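Local coordinates for protein NANS (YJHS), A 9-O-acetyl N-acetylneuraminic acid esterase (Escherichia coli O157:H7 EDL933, PDB 3PT5) that probably removes the 9-O-acetyl group from 9-O-acetyl-N-acetylneuraminate, allowing the bacterium to grow on this host-derived sialic acid, at residues P204-R215 with N256-I265. Sequence-based numbering, arbitrary orientation.
Sequences PQHFNHMVEAFR and NYQNNILANI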
loop_
_atom_site.group_PDB
_atom_site.type_symbol
_atom_site.label_atom_id
_atom_site.label_comp_id
_atom_site.label_asym_id
_atom_site.label_seq_id
_atom_site.Cartn_x
_atom_site.Cartn_y
_atom_site.Cartn_z
ATOM N N PRO A 204 -9.683 -17.337 -2.541
ATOM C CA PRO A 204 -10.738 -16.538 -3.236
ATOM C C PRO A 204 -12.012 -16.281 -2.426
ATOM O O PRO A 204 -12.506 -15.138 -2.386
ATOM C CB PRO A 204 -11.002 -17.352 -4.508
ATOM C CG PRO A 204 -9.655 -17.976 -4.816
ATOM C CD PRO A 204 -9.105 -18.362 -3.444
ATOM N N GLN A 205 -12.531 -17.308 -1.756
ATOM C CA GLN A 205 -13.711 -17.081 -0.938
ATOM C C GLN A 205 -13.446 -16.217 0.288
ATOM O O GLN A 205 -14.282 -15.397 0.639
ATOM C CB GLN A 205 -14.446 -18.374 -0.591
ATOM C CG GLN A 205 -15.277 -18.945 -1.771
ATOM C CD GLN A 205 -15.947 -17.866 -2.663
ATOM O OE1 GLN A 205 -16.857 -17.132 -2.235
ATOM N NE2 GLN A 205 -15.503 -17.790 -3.919
ATOM N N HIS A 206 -12.279 -16.371 0.923
ATOM C CA HIS A 206 -11.929 -15.515 2.065
ATOM C C HIS A 206 -11.862 -14.060 1.657
ATOM O O HIS A 206 -12.402 -13.187 2.348
ATOM C CB HIS A 206 -10.593 -15.910 2.715
ATOM C CG HIS A 206 -10.664 -17.156 3.542
ATOM N ND1 HIS A 206 -9.649 -18.089 3.573
ATOM C CD2 HIS A 206 -11.635 -17.631 4.355
ATOM C CE1 HIS A 206 -9.990 -19.084 4.373
ATOM N NE2 HIS A 206 -11.192 -18.832 4.858
ATOM N N PHE A 207 -11.184 -13.801 0.538
ATOM C CA PHE A 207 -11.086 -12.449 -0.015
ATOM C C PHE A 207 -12.470 -11.889 -0.371
ATOM O O PHE A 207 -12.812 -10.773 0.044
ATOM C CB PHE A 207 -10.176 -12.441 -1.249
ATOM C CG PHE A 207 -10.146 -11.114 -1.963
ATOM C CD1 PHE A 207 -9.419 -10.039 -1.437
ATOM C CD2 PHE A 207 -10.877 -10.918 -3.129
ATOM C CE1 PHE A 207 -9.407 -8.815 -2.092
ATOM C CE2 PHE A 207 -10.883 -9.654 -3.795
ATOM C CZ PHE A 207 -10.144 -8.626 -3.280
ATOM N N ASN A 208 -13.261 -12.669 -1.108
ATOM C CA ASN A 208 -14.590 -12.199 -1.510
ATOM C C ASN A 208 -15.439 -11.875 -0.309
ATOM O O ASN A 208 -16.118 -10.864 -0.296
ATOM C CB ASN A 208 -15.308 -13.213 -2.381
ATOM C CG ASN A 208 -14.764 -13.267 -3.792
ATOM O OD1 ASN A 208 -13.636 -12.839 -4.073
ATOM N ND2 ASN A 208 -15.578 -13.770 -4.703
ATOM N N HIS A 209 -15.387 -12.718 0.723
ATOM C CA HIS A 209 -16.181 -12.470 1.915
ATOM C C HIS A 209 -15.770 -11.189 2.631
ATOM O O HIS A 209 -16.605 -10.443 3.161
ATOM C CB HIS A 209 -16.116 -13.684 2.847
ATOM C CG HIS A 209 -16.873 -14.869 2.328
ATOM N ND1 HIS A 209 -16.550 -16.169 2.662
ATOM C CD2 HIS A 209 -17.947 -14.950 1.505
ATOM C CE1 HIS A 209 -17.386 -16.999 2.059
ATOM N NE2 HIS A 209 -18.247 -16.286 1.357
ATOM N N MET A 210 -14.471 -10.908 2.627
ATOM C CA MET A 210 -13.970 -9.688 3.255
ATOM C C MET A 210 -14.365 -8.431 2.489
ATOM O O MET A 210 -14.687 -7.392 3.073
ATOM C CB MET A 210 -12.457 -9.759 3.428
ATOM C CG MET A 210 -11.991 -8.802 4.463
ATOM S SD MET A 210 -10.201 -8.717 4.709
ATOM C CE MET A 210 -9.692 -7.860 3.223
ATOM N N VAL A 211 -14.309 -8.512 1.169
ATOM C CA VAL A 211 -14.768 -7.395 0.346
ATOM C C VAL A 211 -16.267 -7.145 0.568
ATOM O O VAL A 211 -16.673 -6.012 0.729
ATOM C CB VAL A 211 -14.502 -7.630 -1.132
ATOM C CG1 VAL A 211 -15.088 -6.511 -1.938
ATOM C CG2 VAL A 211 -13.005 -7.737 -1.400
ATOM N N GLU A 212 -17.082 -8.195 0.604
ATOM C CA GLU A 212 -18.511 -7.976 0.883
ATOM C C GLU A 212 -18.753 -7.389 2.287
ATOM O O GLU A 212 -19.636 -6.540 2.461
ATOM C CB GLU A 212 -19.345 -9.252 0.725
ATOM C CG GLU A 212 -19.243 -9.995 -0.594
ATOM C CD GLU A 212 -19.871 -11.384 -0.529
ATOM O OE1 GLU A 212 -19.438 -12.230 0.295
ATOM O OE2 GLU A 212 -20.794 -11.656 -1.330
ATOM N N ALA A 213 -17.977 -7.829 3.274
ATOM C CA ALA A 213 -18.104 -7.295 4.638
ATOM C C ALA A 213 -17.720 -5.818 4.681
ATOM O O ALA A 213 -18.396 -4.998 5.307
ATOM C CB ALA A 213 -17.260 -8.108 5.632
ATOM N N PHE A 214 -16.629 -5.479 4.002
ATOM C CA PHE A 214 -16.170 -4.106 3.890
ATOM C C PHE A 214 -17.292 -3.212 3.317
ATOM O O PHE A 214 -17.576 -2.127 3.838
ATOM C CB PHE A 214 -14.900 -4.060 3.008
ATOM C CG PHE A 214 -14.302 -2.673 2.848
ATOM C CD1 PHE A 214 -13.405 -2.173 3.787
ATOM C CD2 PHE A 214 -14.598 -1.886 1.715
ATOM C CE1 PHE A 214 -12.820 -0.898 3.640
ATOM C CE2 PHE A 214 -14.028 -0.610 1.550
ATOM C CZ PHE A 214 -13.127 -0.105 2.507
ATOM N N ARG A 215 -17.916 -3.675 2.244
ATOM C CA ARG A 215 -18.964 -2.910 1.559
ATOM C C ARG A 215 -20.214 -2.740 2.427
ATOM O O ARG A 215 -20.781 -1.644 2.464
ATOM C CB ARG A 215 -19.275 -3.534 0.200
ATOM C CG ARG A 215 -18.111 -3.357 -0.761
ATOM C CD ARG A 215 -18.290 -4.091 -2.087
ATOM N NE ARG A 215 -17.237 -3.671 -3.012
ATOM C CZ ARG A 215 -17.013 -4.151 -4.241
ATOM N NH1 ARG A 215 -17.769 -5.103 -4.785
ATOM N NH2 ARG A 215 -15.996 -3.643 -4.948
ATOM N N ASN A 256 -8.509 -14.839 -9.437
ATOM C CA ASN A 256 -9.735 -14.401 -8.813
ATOM C C ASN A 256 -9.875 -12.871 -8.763
ATOM O O ASN A 256 -10.966 -12.336 -8.588
ATOM C CB ASN A 256 -9.875 -15.003 -7.425
ATOM C CG ASN A 256 -11.209 -14.683 -6.800
ATOM O OD1 ASN A 256 -12.275 -15.015 -7.359
ATOM N ND2 ASN A 256 -11.175 -14.060 -5.623
ATOM N N TYR A 257 -8.761 -12.167 -8.892
ATOM C CA TYR A 257 -8.796 -10.699 -8.969
ATOM C C TYR A 257 -9.208 -10.224 -10.362
ATOM O O TYR A 257 -9.583 -9.067 -10.528
ATOM C CB TYR A 257 -7.430 -10.117 -8.641
ATOM C CG TYR A 257 -6.985 -10.328 -7.205
ATOM C CD1 TYR A 257 -7.873 -10.178 -6.133
ATOM C CD2 TYR A 257 -5.664 -10.646 -6.915
ATOM C CE1 TYR A 257 -7.448 -10.382 -4.801
ATOM C CE2 TYR A 257 -5.230 -10.835 -5.604
ATOM C CZ TYR A 257 -6.105 -10.699 -4.550
ATOM O OH TYR A 257 -5.650 -10.906 -3.255
ATOM N N GLN A 258 -9.111 -11.124 -11.341
ATOM C CA GLN A 258 -9.377 -10.834 -12.754
ATOM C C GLN A 258 -10.734 -11.371 -13.206
ATOM O O GLN A 258 -11.312 -10.892 -14.189
ATOM C CB GLN A 258 -8.298 -11.494 -13.622
ATOM C CG GLN A 258 -6.902 -11.003 -13.361
ATOM C CD GLN A 258 -5.815 -11.910 -13.932
ATOM O OE1 GLN A 258 -5.731 -12.114 -15.143
ATOM N NE2 GLN A 258 -4.947 -12.422 -13.052
ATOM N N ASN A 259 -11.220 -12.400 -12.521
ATOM C CA ASN A 259 -12.486 -13.038 -12.862
ATOM C C ASN A 259 -13.419 -13.107 -11.664
ATOM O O ASN A 259 -14.152 -14.081 -11.484
ATOM C CB ASN A 259 -12.232 -14.450 -13.407
ATOM C CG ASN A 259 -11.404 -14.439 -14.664
ATOM O OD1 ASN A 259 -11.766 -13.811 -15.658
ATOM N ND2 ASN A 259 -10.260 -15.128 -14.623
ATOM N N ASN A 260 -13.433 -12.047 -10.868
ATOM C CA ASN A 260 -14.213 -12.051 -9.645
ATOM C C ASN A 260 -15.732 -11.999 -9.891
ATOM O O ASN A 260 -16.185 -11.360 -10.844
ATOM C CB ASN A 260 -13.776 -10.885 -8.766
ATOM C CG ASN A 260 -14.007 -11.159 -7.317
ATOM O OD1 ASN A 260 -15.111 -11.000 -6.822
ATOM N ND2 ASN A 260 -12.978 -11.621 -6.633
ATOM N N ILE A 261 -16.502 -12.646 -9.015
ATOM C CA ILE A 261 -17.967 -12.600 -9.093
ATOM C C ILE A 261 -18.523 -11.270 -8.589
ATOM O O ILE A 261 -19.619 -10.865 -8.966
ATOM C CB ILE A 261 -18.650 -13.787 -8.357
ATOM C CG1 ILE A 261 -18.215 -13.869 -6.894
ATOM C CG2 ILE A 261 -18.352 -15.095 -9.078
ATOM C CD1 ILE A 261 -19.203 -13.290 -5.899
ATOM N N LEU A 262 -17.743 -10.559 -7.776
ATOM C CA LEU A 262 -18.177 -9.271 -7.255
ATOM C C LEU A 262 -17.955 -8.115 -8.239
ATOM O O LEU A 262 -17.052 -8.156 -9.090
ATOM C CB LEU A 262 -17.449 -8.957 -5.943
ATOM C CG LEU A 262 -17.609 -9.957 -4.802
ATOM C CD1 LEU A 262 -16.684 -9.644 -3.621
ATOM C CD2 LEU A 262 -19.076 -10.024 -4.359
ATOM N N ALA A 263 -18.783 -7.082 -8.115
ATOM C CA ALA A 263 -18.662 -5.899 -8.963
ATOM C C ALA A 263 -17.418 -5.089 -8.568
ATOM O O ALA A 263 -17.029 -5.055 -7.394
ATOM C CB ALA A 263 -19.918 -5.027 -8.813
ATOM N N ASN A 264 -16.812 -4.444 -9.566
ATOM C CA ASN A 264 -15.801 -3.413 -9.342
ATOM C C ASN A 264 -14.555 -3.943 -8.660
ATOM O O ASN A 264 -14.009 -3.313 -7.768
ATOM C CB ASN A 264 -16.404 -2.223 -8.595
ATOM C CG ASN A 264 -17.501 -1.544 -9.396
ATOM O OD1 ASN A 264 -17.514 -1.608 -10.637
ATOM N ND2 ASN A 264 -18.415 -0.891 -8.697
ATOM N N ILE A 265 -14.105 -5.096 -9.131
ATOM C CA ILE A 265 -12.829 -5.627 -8.713
ATOM C C ILE A 265 -11.950 -5.457 -9.936
ATOM O O ILE A 265 -12.183 -6.104 -10.969
ATOM C CB ILE A 265 -12.924 -7.112 -8.250
ATOM C CG1 ILE A 265 -13.993 -7.290 -7.150
ATOM C CG2 ILE A 265 -11.525 -7.654 -7.829
ATOM C CD1 ILE A 265 -13.698 -6.626 -5.791
HETATM O O HOH W 1 -15.010 -14.484 -7.446
#
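Asn-256 and Asn-260 both turn CG away from their own backbone nitrogens (chi1 -174° and -153°), which carries their amides to Asn-208 on helix 203-218. The example illustrates how an SGNH hydrolase, an alpha/beta fold with a largely parallel central sheet, ties a helix to the irregular loop that leads into its edge strand, 265-268. Asn-208 OD1 accepts two hydrogen bonds from opposite faces of its amide plane, from Asn-260 ND2 at 2.9 Å and from Asn-256 ND2 at 3.2 Å. Both are nearly straight, and together with the water on ND2 they should fix the rotation of the Asn-208 amide. That ND2 donates to the water, which also joins Asn-256 OD1 and Ile-261 N, so one solvent molecule completes the polar link. Asn-260 is itself positioned by the loop: ND2 also donates to Asn-256 O, while OD1 accepts a hydrogen bond from Leu-262 N at 2.8 Å, in the carbonyl plane on a lone pair, forming an Asx turn.

Apolar groups extend the contact along the helix. Tyr-257 sets its edge against the face of Phe-207 in a T-shaped stack, planes 82° apart, with CE1 over the centre of the phenylalanine ring; its hydroxyl is hydrogen-bonded to Gln-190 O and Trp-188 NE1. Leu-262 CD1 rests 3.9 Å from Val-211 CB, and its other methyl, CD2, meets the aliphatic part of Glu-212. Farther along, the extended Arg-215 presents the edge of its guanidinium to the loop backbone, NH2 also bonding Ala-231 O. Ala-263 O lies near the guanidinium plane, receiving a 2.7 Å hydrogen bond from Arg-215 NH1 and a weak one from NH2.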